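Side-chain contacts in putative Xylose isomerase (Rhodospirillum rubrum, PDB 3QXB), which binds iron(III) and manganese(II) ions in a TIM barrel and may act as an isomerase: residues Leu111-Leu116 with Ile161-Tyr166; Val212-Ala217 with Pro266-Asp271; His231-Cys236 with Asp274-Thr279. One frame throughout, in Å; residues are numbered along the deposited sequence.

Followed from the N terminus, the chain first closes contact 1, which brings helix 106-125 against helix 146-170 across a loop that contains strand 130-133. Only after that do contacts 2 and 3 open, so contact 1 stands in series with both; its centre lies about 30 Å from that of contact 2, on the opposite side of the chain's centre. Contacts 2 and 3 cross: 212-217 reaches forward to 266-271, and 231-236, which lies between these, reaches to 274-279. Both use helix 266-275, their centres are about 11 Å apart, and Ala217 and Val212 pack on Trp232. Together they tie strand 208-213, helix 229-236 and helix 266-275 around strand 240-245.

Contact 1 of 3, residues Leu111-Leu116 with Ile161-Tyr166; sequences LGYQHL and IELAAY. With EDO (1,2-ethanediol), chain O.
Tyr113 lies between the two helices with its ring packed on Leu163 and its hydroxyl beside Glu162. Its CG is anti to the backbone N (chi1 -173°), which carries the ring from a CB that does not itself point at 161-166 across to that helix. Followed outward from CB, the ring first meets Leu163 through CD2, which lies 3.9 Å from Leu163 CD1, while on the other flank CD1 is reached by the second methyl. At CE2 the branch point itself arrives, Leu163 CG standing 3.5 Å away. The methyl CD2 of Leu163 sits over the same face, 3.8 Å from the ring centroid and 15° off the normal, a CH-pi contact displaced toward CZ and CE1. At the tip, OH runs alongside the aliphatic part of Glu162, with CG 3.5 Å off; Glu162 CB lies at the ring edge, in its plane.

The two helices are neighbouring outer helices of the TIM barrel, one before and one after strand 130-133 in the chain, and their segments run nearly parallel, with a crossing angle of -21° and axes 10.7 Å apart. Deeper toward that strand, Leu163 CD1 also packs on Leu116 CD2 at 3.8 Å, and Leu116 continues onto Thr131 and Met133 of the strand.

On the outer side an ethanediol, probably from the crystallisation liquor, touches both tyrosines. Its O2 is hydrogen-bonded to Tyr113 OH at 2.5 Å, near the plane of the ring, and its carbons lie over one face of Tyr166, C1 being 3.5 Å from CE1. The Tyr166 hydroxyl is bonded to Asp121.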
loop_
_atom_site.group_PDB
_atom_site.type_symbol
_atom_site.label_atom_id
_atom_site.label_comp_id
_atom_site.label_asym_id
_atom_site.label_seq_id
_atom_site.Cartn_x
_atom_site.Cartn_y
_atom_site.Cartn_z
ATOM N N LEU A 111 -2.710 14.382 -11.332
ATOM C CA LEU A 111 -1.739 13.760 -10.423
ATOM C C LEU A 111 -1.443 12.315 -10.837
ATOM O O LEU A 111 -0.325 11.838 -10.695
ATOM C CB LEU A 111 -2.169 13.863 -8.976
ATOM C CG LEU A 111 -2.101 15.288 -8.418
ATOM C CD1 LEU A 111 -2.981 15.487 -7.110
ATOM C CD2 LEU A 111 -0.649 15.762 -8.228
ATOM N N GLY A 112 -2.424 11.629 -11.420
ATOM C CA GLY A 112 -2.168 10.315 -12.010
ATOM C C GLY A 112 -1.233 10.386 -13.204
ATOM O O GLY A 112 -0.303 9.595 -13.319
ATOM N N TYR A 113 -1.496 11.335 -14.097
ATOM C CA TYR A 113 -0.606 11.661 -15.218
ATOM C C TYR A 113 0.859 11.830 -14.724
ATOM O O TYR A 113 1.775 11.193 -15.187
ATOM C CB TYR A 113 -1.099 12.916 -15.941
ATOM C CG TYR A 113 -0.319 13.211 -17.195
ATOM C CD1 TYR A 113 0.921 13.797 -17.114
ATOM C CD2 TYR A 113 -0.850 12.923 -18.477
ATOM C CE1 TYR A 113 1.668 14.083 -18.236
ATOM C CE2 TYR A 113 -0.119 13.178 -19.594
ATOM C CZ TYR A 113 1.160 13.760 -19.473
ATOM O OH TYR A 113 1.920 14.050 -20.568
ATOM N N GLN A 114 1.036 12.683 -13.745
ATOM C CA GLN A 114 2.352 13.056 -13.246
ATOM C C GLN A 114 3.000 11.849 -12.558
ATOM O O GLN A 114 4.206 11.582 -12.698
ATOM C CB GLN A 114 2.210 14.258 -12.301
ATOM C CG GLN A 114 3.592 14.814 -11.824
ATOM C CD GLN A 114 3.538 16.076 -11.010
ATOM O OE1 GLN A 114 4.568 16.752 -10.845
ATOM N NE2 GLN A 114 2.371 16.409 -10.476
ATOM N N HIS A 115 2.190 11.044 -11.878
ATOM C CA HIS A 115 2.687 9.824 -11.266
ATOM C C HIS A 115 3.384 8.961 -12.286
ATOM O O HIS A 115 4.546 8.604 -12.084
ATOM C CB HIS A 115 1.559 9.045 -10.585
ATOM C CG HIS A 115 1.996 7.747 -9.977
ATOM N ND1 HIS A 115 2.774 7.685 -8.836
ATOM C CD2 HIS A 115 1.722 6.469 -10.318
ATOM C CE1 HIS A 115 3.001 6.413 -8.540
ATOM N NE2 HIS A 115 2.349 5.657 -9.400
ATOM N N LEU A 116 2.675 8.629 -13.380
ATOM C CA LEU A 116 3.222 7.808 -14.443
ATOM C C LEU A 116 4.363 8.469 -15.239
ATOM O O LEU A 116 5.324 7.783 -15.629
ATOM C CB LEU A 116 2.091 7.352 -15.371
ATOM C CG LEU A 116 2.372 6.344 -16.488
ATOM C CD1 LEU A 116 3.246 5.176 -16.030
ATOM C CD2 LEU A 116 1.058 5.873 -17.070
ATOM N N ILE A 161 -2.247 8.531 -24.238
ATOM C CA ILE A 161 -1.674 8.864 -25.528
ATOM C C ILE A 161 -0.491 9.791 -25.391
ATOM O O ILE A 161 0.571 9.517 -25.936
ATOM C CB ILE A 161 -2.761 9.434 -26.490
ATOM C CG1 ILE A 161 -3.737 8.293 -26.821
ATOM C CG2 ILE A 161 -2.124 10.094 -27.704
ATOM C CD1 ILE A 161 -5.045 8.764 -27.440
ATOM N N GLU A 162 -0.676 10.879 -24.662
ATOM C CA GLU A 162 0.402 11.834 -24.394
ATOM C C GLU A 162 1.608 11.195 -23.660
ATOM O O GLU A 162 2.767 11.507 -23.941
ATOM C CB GLU A 162 -0.145 12.960 -23.524
ATOM C CG GLU A 162 0.525 14.269 -23.754
ATOM C CD GLU A 162 -0.114 15.463 -23.032
ATOM O OE1 GLU A 162 -1.269 15.428 -22.572
ATOM O OE2 GLU A 162 0.579 16.482 -22.953
ATOM N N LEU A 163 1.285 10.352 -22.684
ATOM C CA LEU A 163 2.287 9.654 -21.895
ATOM C C LEU A 163 3.050 8.618 -22.746
ATOM O O LEU A 163 4.239 8.452 -22.557
ATOM C CB LEU A 163 1.667 9.012 -20.668
ATOM C CG LEU A 163 1.310 9.975 -19.534
ATOM C CD1 LEU A 163 0.370 9.254 -18.548
ATOM C CD2 LEU A 163 2.558 10.467 -18.873
ATOM N N ALA A 164 2.384 7.952 -23.686
ATOM C CA ALA A 164 3.097 7.063 -24.616
ATOM C C ALA A 164 4.075 7.881 -25.497
ATOM O O ALA A 164 5.195 7.450 -25.729
ATOM C CB ALA A 164 2.096 6.215 -25.469
ATOM N N ALA A 165 3.687 9.086 -25.917
ATOM C CA ALA A 165 4.584 9.977 -26.672
ATOM C C ALA A 165 5.799 10.379 -25.835
ATOM O O ALA A 165 6.936 10.362 -26.318
ATOM C CB ALA A 165 3.836 11.249 -27.153
ATOM N N TYR A 166 5.542 10.728 -24.573
ATOM C CA TYR A 166 6.644 11.032 -23.657
ATOM C C TYR A 166 7.578 9.830 -23.436
ATOM O O TYR A 166 8.796 9.977 -23.458
ATOM C CB TYR A 166 6.107 11.587 -22.342
ATOM C CG TYR A 166 7.199 12.010 -21.389
ATOM C CD1 TYR A 166 8.009 13.091 -21.681
ATOM C CD2 TYR A 166 7.389 11.353 -20.189
ATOM C CE1 TYR A 166 8.984 13.482 -20.830
ATOM C CE2 TYR A 166 8.353 11.746 -19.329
ATOM C CZ TYR A 166 9.152 12.813 -19.630
ATOM O OH TYR A 166 10.156 13.230 -18.749
HETATM C C1 EDO O . 6.368 15.546 -19.719
HETATM O O1 EDO O . 6.470 16.541 -20.752
HETATM C C2 EDO O . 5.228 14.601 -20.063
HETATM O O2 EDO O . 4.015 15.324 -20.072
#

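Contact 2 of 3, residues Val212-Ala217 with Pro266-Asp271; sequences VDWGHA and PQRLQD. With FE (Fe (III) ion), chain E; MN (manganese (II) ion), chain G.
At the C-terminal end of barrel strand 208-213, where the chain turns into helix 214-217, Trp214 points away from the metal site to pack on Leu269 and Arg268 of helix 266-275. The methyl CD2 of Leu269 sits over the centre of the six-membered ring of the indole, 3.4 Å from its centroid and 12° off the normal, a close CH-pi contact. Arg268 comes to the rim instead: its NE lies near the indole plane, 3.7 Å from Trp214 CZ3, with the guanidinium turned 88° from the ring. Extended from CG to NE, the arginine carries its head past the indole, and NH1 bonds to the carbonyl of Val263.

Asp213, just before the tryptophan, binds iron through OD2 at 2.2 Å, while its OD1 caps the helix by accepting from Gly215 N (2.9 Å) and is also bonded by Gln246, fixing its rotation. His216, two residues after the tryptophan, binds manganese through NE2 at 2.2 Å; its ND1 is bonded to Pro179 O. Each position is also modelled with the other metal. One water bridges the ions; Glu178, His244 and Glu286 complete the first site, Asp253 and His255 the second, at the C-terminal mouth typical of xylose isomerase-like TIM barrels.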
loop_
_atom_site.group_PDB
_atom_site.type_symbol
_atom_site.label_atom_id
_atom_site.label_comp_id
_atom_site.label_asym_id
_atom_site.label_seq_id
_atom_site.Cartn_x
_atom_site.Cartn_y
_atom_site.Cartn_z
ATOM N N VAL A 212 -1.715 -9.226 -17.834
ATOM C CA VAL A 212 -2.891 -9.839 -17.222
ATOM C C VAL A 212 -2.462 -10.663 -16.020
ATOM O O VAL A 212 -1.540 -11.444 -16.101
ATOM C CB VAL A 212 -3.677 -10.665 -18.218
ATOM C CG1 VAL A 212 -4.762 -11.527 -17.537
ATOM C CG2 VAL A 212 -4.262 -9.738 -19.314
ATOM N N ASP A 213 -3.117 -10.423 -14.890
ATOM C CA ASP A 213 -2.768 -11.093 -13.661
ATOM C C ASP A 213 -3.754 -12.240 -13.487
ATOM O O ASP A 213 -4.966 -12.027 -13.496
ATOM C CB ASP A 213 -2.886 -10.107 -12.507
ATOM C CG ASP A 213 -2.435 -10.696 -11.198
ATOM O OD1 ASP A 213 -2.686 -11.903 -10.989
ATOM O OD2 ASP A 213 -1.834 -9.942 -10.409
ATOM N N TRP A 214 -3.241 -13.456 -13.381
ATOM C CA TRP A 214 -4.096 -14.647 -13.365
ATOM C C TRP A 214 -5.128 -14.576 -12.216
ATOM O O TRP A 214 -6.262 -15.023 -12.361
ATOM C CB TRP A 214 -3.244 -15.920 -13.242
ATOM C CG TRP A 214 -2.707 -16.431 -14.531
ATOM C CD1 TRP A 214 -1.775 -15.841 -15.321
ATOM C CD2 TRP A 214 -3.063 -17.662 -15.174
ATOM N NE1 TRP A 214 -1.523 -16.618 -16.416
ATOM C CE2 TRP A 214 -2.302 -17.746 -16.356
ATOM C CE3 TRP A 214 -3.927 -18.718 -14.846
ATOM C CZ2 TRP A 214 -2.399 -18.826 -17.241
ATOM C CZ3 TRP A 214 -4.032 -19.815 -15.750
ATOM C CH2 TRP A 214 -3.260 -19.851 -16.917
ATOM N N GLY A 215 -4.760 -13.965 -11.105
ATOM C CA GLY A 215 -5.671 -13.843 -9.967
ATOM C C GLY A 215 -6.806 -12.856 -10.205
ATOM O O GLY A 215 -7.868 -12.960 -9.589
ATOM N N HIS A 216 -6.574 -11.883 -11.073
ATOM C CA HIS A 216 -7.582 -10.908 -11.421
ATOM C C HIS A 216 -8.580 -11.508 -12.429
ATOM O O HIS A 216 -9.774 -11.339 -12.272
ATOM C CB HIS A 216 -6.936 -9.703 -12.036
ATOM C CG HIS A 216 -6.028 -8.959 -11.112
ATOM N ND1 HIS A 216 -5.446 -7.764 -11.471
ATOM C CD2 HIS A 216 -5.626 -9.214 -9.836
ATOM C CE1 HIS A 216 -4.703 -7.327 -10.461
ATOM N NE2 HIS A 216 -4.809 -8.180 -9.453
ATOM N N ALA A 217 -8.080 -12.203 -13.436
ATOM C CA ALA A 217 -8.947 -12.847 -14.427
ATOM C C ALA A 217 -9.793 -13.949 -13.785
ATOM O O ALA A 217 -10.938 -14.189 -14.190
ATOM C CB ALA A 217 -8.114 -13.425 -15.578
ATOM N N PRO A 266 1.001 -24.971 -10.894
ATOM C CA PRO A 266 2.106 -24.845 -11.842
ATOM C C PRO A 266 1.865 -25.517 -13.178
ATOM O O PRO A 266 2.188 -24.938 -14.213
ATOM C CB PRO A 266 3.261 -25.528 -11.130
ATOM C CG PRO A 266 2.975 -25.258 -9.677
ATOM C CD PRO A 266 1.475 -25.298 -9.533
ATOM N N GLN A 267 1.296 -26.719 -13.161
ATOM C CA GLN A 267 1.016 -27.437 -14.409
ATOM C C GLN A 267 -0.046 -26.777 -15.294
ATOM O O GLN A 267 0.021 -26.899 -16.522
ATOM C CB GLN A 267 0.590 -28.893 -14.146
ATOM C CG GLN A 267 0.579 -29.733 -15.437
ATOM C CD GLN A 267 1.939 -29.797 -16.111
ATOM O OE1 GLN A 267 2.963 -29.936 -15.444
ATOM N NE2 GLN A 267 1.961 -29.699 -17.436
ATOM N N ARG A 268 -1.046 -26.149 -14.673
ATOM C CA ARG A 268 -2.076 -25.431 -15.416
ATOM C C ARG A 268 -1.445 -24.229 -16.165
ATOM O O ARG A 268 -1.720 -23.999 -17.343
ATOM C CB ARG A 268 -3.199 -24.997 -14.464
ATOM C CG ARG A 268 -4.215 -24.039 -15.071
ATOM C CD ARG A 268 -5.107 -23.391 -14.016
ATOM N NE ARG A 268 -6.203 -22.664 -14.650
ATOM C CZ ARG A 268 -7.313 -22.232 -14.053
ATOM N NH1 ARG A 268 -7.550 -22.456 -12.767
ATOM N NH2 ARG A 268 -8.218 -21.576 -14.776
ATOM N N LEU A 269 -0.593 -23.487 -15.472
ATOM C CA LEU A 269 0.202 -22.431 -16.094
ATOM C C LEU A 269 1.045 -22.957 -17.258
ATOM O O LEU A 269 1.023 -22.374 -18.324
ATOM C CB LEU A 269 1.095 -21.711 -15.065
ATOM C CG LEU A 269 0.467 -20.917 -13.903
ATOM C CD1 LEU A 269 1.589 -20.413 -12.985
ATOM C CD2 LEU A 269 -0.372 -19.709 -14.406
ATOM N N GLN A 270 1.751 -24.074 -17.092
ATOM C CA GLN A 270 2.559 -24.622 -18.190
ATOM C C GLN A 270 1.698 -25.106 -19.377
ATOM O O GLN A 270 2.073 -24.929 -20.530
ATOM C CB GLN A 270 3.447 -25.749 -17.673
ATOM C CG GLN A 270 4.341 -26.365 -18.724
ATOM C CD GLN A 270 5.378 -25.391 -19.219
ATOM O OE1 GLN A 270 6.170 -24.864 -18.440
ATOM N NE2 GLN A 270 5.382 -25.139 -20.513
ATOM N N ASP A 271 0.538 -25.683 -19.084
ATOM C CA ASP A 271 -0.397 -26.107 -20.127
ATOM C C ASP A 271 -0.967 -24.920 -20.925
ATOM O O ASP A 271 -1.196 -25.030 -22.124
ATOM C CB ASP A 271 -1.556 -26.936 -19.539
ATOM C CG ASP A 271 -1.122 -28.298 -19.021
ATOM O OD1 ASP A 271 -0.064 -28.826 -19.453
ATOM O OD2 ASP A 271 -1.879 -28.848 -18.191
HETATM FE FE FE E . -0.789 -8.008 -10.467
HETATM MN MN MN G . -3.723 -8.226 -7.573
HETATM O O HOH W 1 -1.931 -7.195 -8.617
HETATM O O HOH W 2 0.159 -5.966 -10.115
HETATM O O HOH W 3 -3.354 -6.573 -5.828
#

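Contact 3 of 3, residues His231-Cys236 with Asp274-Thr279; sequences HWMDLC and DKYALT
Apolar contacts predominate between Met233, a selenomethionine, and Tyr276. CB of Met233 lies 3.6 Å from Tyr276 CE1 and stays close to CZ and OH, so the root of the chain covers the hydroxyl end of the ring. With its CG anti to the carbonyl carbon and further bends at chi2 (-49°) and chi3, the chain then doubles back over the aromatic group toward its CB end, where the terminal CE is 3.7 Å from Tyr276 CG. The two side chains thus run antiparallel, the root of one beside the tip of the other. CE also meets the methyl CD2 of Leu278 at 3.9 Å, which makes it the meeting point of all three side chains.

Contacts to the pi system come from the middle of the same chain. Met233 CG stands over the centre of the ring, 3.6 Å from the centroid and 12° off its normal, a CH-pi contact. Met233 SE stands farther off on the same side, 4.9 Å from the Tyr276 ring centroid and close to its normal, the selenium counterpart of a Met-aromatic contact. On the opposite face of the ring lies CG of Lys275, nearer the rim.

The site joins helix 229-236 to the C-terminal end of helix 266-275, two neighbouring outer helices of the TIM barrel. Helix 266-275 ends in a Schellman motif: Ala277, with positive phi, is its C-prime residue, and Leu278 N bonds to Trp273 O. Beyond the turn Leu278 comes back toward the barrel, beside Tyr243 of strand 240-245, on which Met233 also packs.

Polar bonds lie at the outer rim. Tyr276 OH is hydrogen-bonded to Asp230 OD1, and the same oxygen takes a salt bridge from Lys275 NZ. The carboxylate, just before 231-236, thereby links the start of one helix to the end of the other.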
loop_
_atom_site.group_PDB
_atom_site.type_symbol
_atom_site.label_atom_id
_atom_site.label_comp_id
_atom_site.label_asym_id
_atom_site.label_seq_id
_atom_site.Cartn_x
_atom_site.Cartn_y
_atom_site.Cartn_z
ATOM N N HIS A 231 -11.033 -17.230 -21.979
ATOM C CA HIS A 231 -11.899 -16.111 -22.345
ATOM C C HIS A 231 -11.048 -14.856 -22.586
ATOM O O HIS A 231 -11.359 -14.032 -23.438
ATOM C CB HIS A 231 -12.942 -15.873 -21.241
ATOM C CG HIS A 231 -13.765 -14.641 -21.441
ATOM N ND1 HIS A 231 -14.690 -14.527 -22.455
ATOM C CD2 HIS A 231 -13.812 -13.475 -20.747
ATOM C CE1 HIS A 231 -15.250 -13.329 -22.397
ATOM N NE2 HIS A 231 -14.739 -12.673 -21.370
ATOM N N TRP A 232 -9.957 -14.729 -21.833
ATOM C CA TRP A 232 -9.053 -13.584 -21.990
ATOM C C TRP A 232 -8.317 -13.705 -23.331
ATOM O O TRP A 232 -8.235 -12.725 -24.085
ATOM C CB TRP A 232 -8.139 -13.444 -20.763
ATOM C CG TRP A 232 -8.850 -12.689 -19.695
ATOM C CD1 TRP A 232 -9.757 -13.178 -18.816
ATOM C CD2 TRP A 232 -8.775 -11.274 -19.454
ATOM N NE1 TRP A 232 -10.248 -12.161 -18.031
ATOM C CE2 TRP A 232 -9.654 -10.984 -18.405
ATOM C CE3 TRP A 232 -8.052 -10.229 -20.042
ATOM C CZ2 TRP A 232 -9.818 -9.701 -17.906
ATOM C CZ3 TRP A 232 -8.220 -8.940 -19.556
ATOM C CH2 TRP A 232 -9.099 -8.688 -18.499
HETATM N N MSE A 233 -7.843 -14.896 -23.672
HETATM C CA MSE A 233 -7.223 -15.079 -24.990
HETATM C C MSE A 233 -8.230 -14.868 -26.138
HETATM O O MSE A 233 -7.885 -14.261 -27.156
HETATM C CB MSE A 233 -6.554 -16.448 -25.109
HETATM C CG MSE A 233 -5.407 -16.657 -24.107
HETATM SE SE MSE A 233 -4.122 -15.225 -24.042
HETATM C CE MSE A 233 -2.604 -16.098 -24.873
ATOM N N ASP A 234 -9.464 -15.342 -25.976
ATOM C CA ASP A 234 -10.475 -15.155 -27.028
ATOM C C ASP A 234 -10.697 -13.678 -27.371
ATOM O O ASP A 234 -10.786 -13.308 -28.525
ATOM C CB ASP A 234 -11.811 -15.795 -26.648
ATOM C CG ASP A 234 -11.739 -17.325 -26.574
ATOM O OD1 ASP A 234 -10.833 -17.922 -27.205
ATOM O OD2 ASP A 234 -12.578 -17.921 -25.849
ATOM N N LEU A 235 -10.751 -12.818 -26.367
ATOM C CA LEU A 235 -11.058 -11.419 -26.612
ATOM C C LEU A 235 -9.797 -10.526 -26.730
ATOM O O LEU A 235 -9.840 -9.467 -27.363
ATOM C CB LEU A 235 -12.007 -10.911 -25.511
ATOM C CG LEU A 235 -13.408 -11.537 -25.434
ATOM C CD1 LEU A 235 -14.244 -10.656 -24.523
ATOM C CD2 LEU A 235 -14.109 -11.773 -26.828
ATOM N N CYS A 236 -8.685 -10.938 -26.116
ATOM C CA CYS A 236 -7.520 -10.046 -25.927
ATOM C C CYS A 236 -6.143 -10.588 -26.343
ATOM O O CYS A 236 -5.168 -9.884 -26.227
ATOM C CB CYS A 236 -7.448 -9.615 -24.465
ATOM S SG CYS A 236 -8.892 -8.693 -23.867
ATOM N N ASP A 274 1.840 -23.640 -23.192
ATOM C CA ASP A 274 2.017 -24.478 -24.383
ATOM C C ASP A 274 0.832 -24.377 -25.337
ATOM O O ASP A 274 1.007 -24.450 -26.581
ATOM C CB ASP A 274 2.187 -25.943 -23.994
ATOM C CG ASP A 274 3.501 -26.220 -23.273
ATOM O OD1 ASP A 274 4.529 -25.609 -23.622
ATOM O OD2 ASP A 274 3.496 -27.089 -22.381
ATOM N N LYS A 275 -0.375 -24.257 -24.773
ATOM C CA LYS A 275 -1.607 -24.216 -25.588
ATOM C C LYS A 275 -1.563 -23.011 -26.526
ATOM O O LYS A 275 -1.967 -23.091 -27.677
ATOM C CB LYS A 275 -2.859 -24.191 -24.691
ATOM C CG LYS A 275 -4.185 -24.195 -25.456
ATOM C CD LYS A 275 -5.393 -24.021 -24.512
ATOM C CE LYS A 275 -6.695 -23.831 -25.334
ATOM N NZ LYS A 275 -7.885 -23.731 -24.435
ATOM N N TYR A 276 -1.029 -21.894 -26.030
ATOM C CA TYR A 276 -1.046 -20.648 -26.783
ATOM C C TYR A 276 0.296 -20.304 -27.442
ATOM O O TYR A 276 0.461 -19.209 -27.958
ATOM C CB TYR A 276 -1.575 -19.519 -25.879
ATOM C CG TYR A 276 -3.053 -19.682 -25.618
ATOM C CD1 TYR A 276 -3.992 -19.357 -26.610
ATOM C CD2 TYR A 276 -3.520 -20.220 -24.427
ATOM C CE1 TYR A 276 -5.354 -19.538 -26.400
ATOM C CE2 TYR A 276 -4.881 -20.406 -24.209
ATOM C CZ TYR A 276 -5.788 -20.063 -25.207
ATOM O OH TYR A 276 -7.127 -20.209 -24.992
ATOM N N ALA A 277 1.244 -21.240 -27.436
ATOM C CA ALA A 277 2.545 -21.043 -28.069
ATOM C C ALA A 277 3.234 -19.761 -27.578
ATOM O O ALA A 277 3.798 -19.021 -28.365
ATOM C CB ALA A 277 2.378 -21.012 -29.620
ATOM N N LEU A 278 3.181 -19.474 -26.284
ATOM C CA LEU A 278 3.755 -18.226 -25.806
ATOM C C LEU A 278 5.277 -18.337 -25.928
ATOM O O LEU A 278 5.810 -19.451 -25.954
ATOM C CB LEU A 278 3.321 -17.961 -24.371
ATOM C CG LEU A 278 1.824 -17.809 -24.089
ATOM C CD1 LEU A 278 1.643 -17.328 -22.622
ATOM C CD2 LEU A 278 1.175 -16.852 -25.057
ATOM N N THR A 279 5.958 -17.193 -26.008
ATOM C CA THR A 279 7.411 -17.158 -26.223
ATOM C C THR A 279 8.119 -16.188 -25.298
ATOM O O THR A 279 8.954 -16.598 -24.491
ATOM C CB THR A 279 7.750 -16.744 -27.652
ATOM O OG1 THR A 279 7.028 -15.553 -27.984
ATOM C CG2 THR A 279 7.390 -17.880 -28.653
#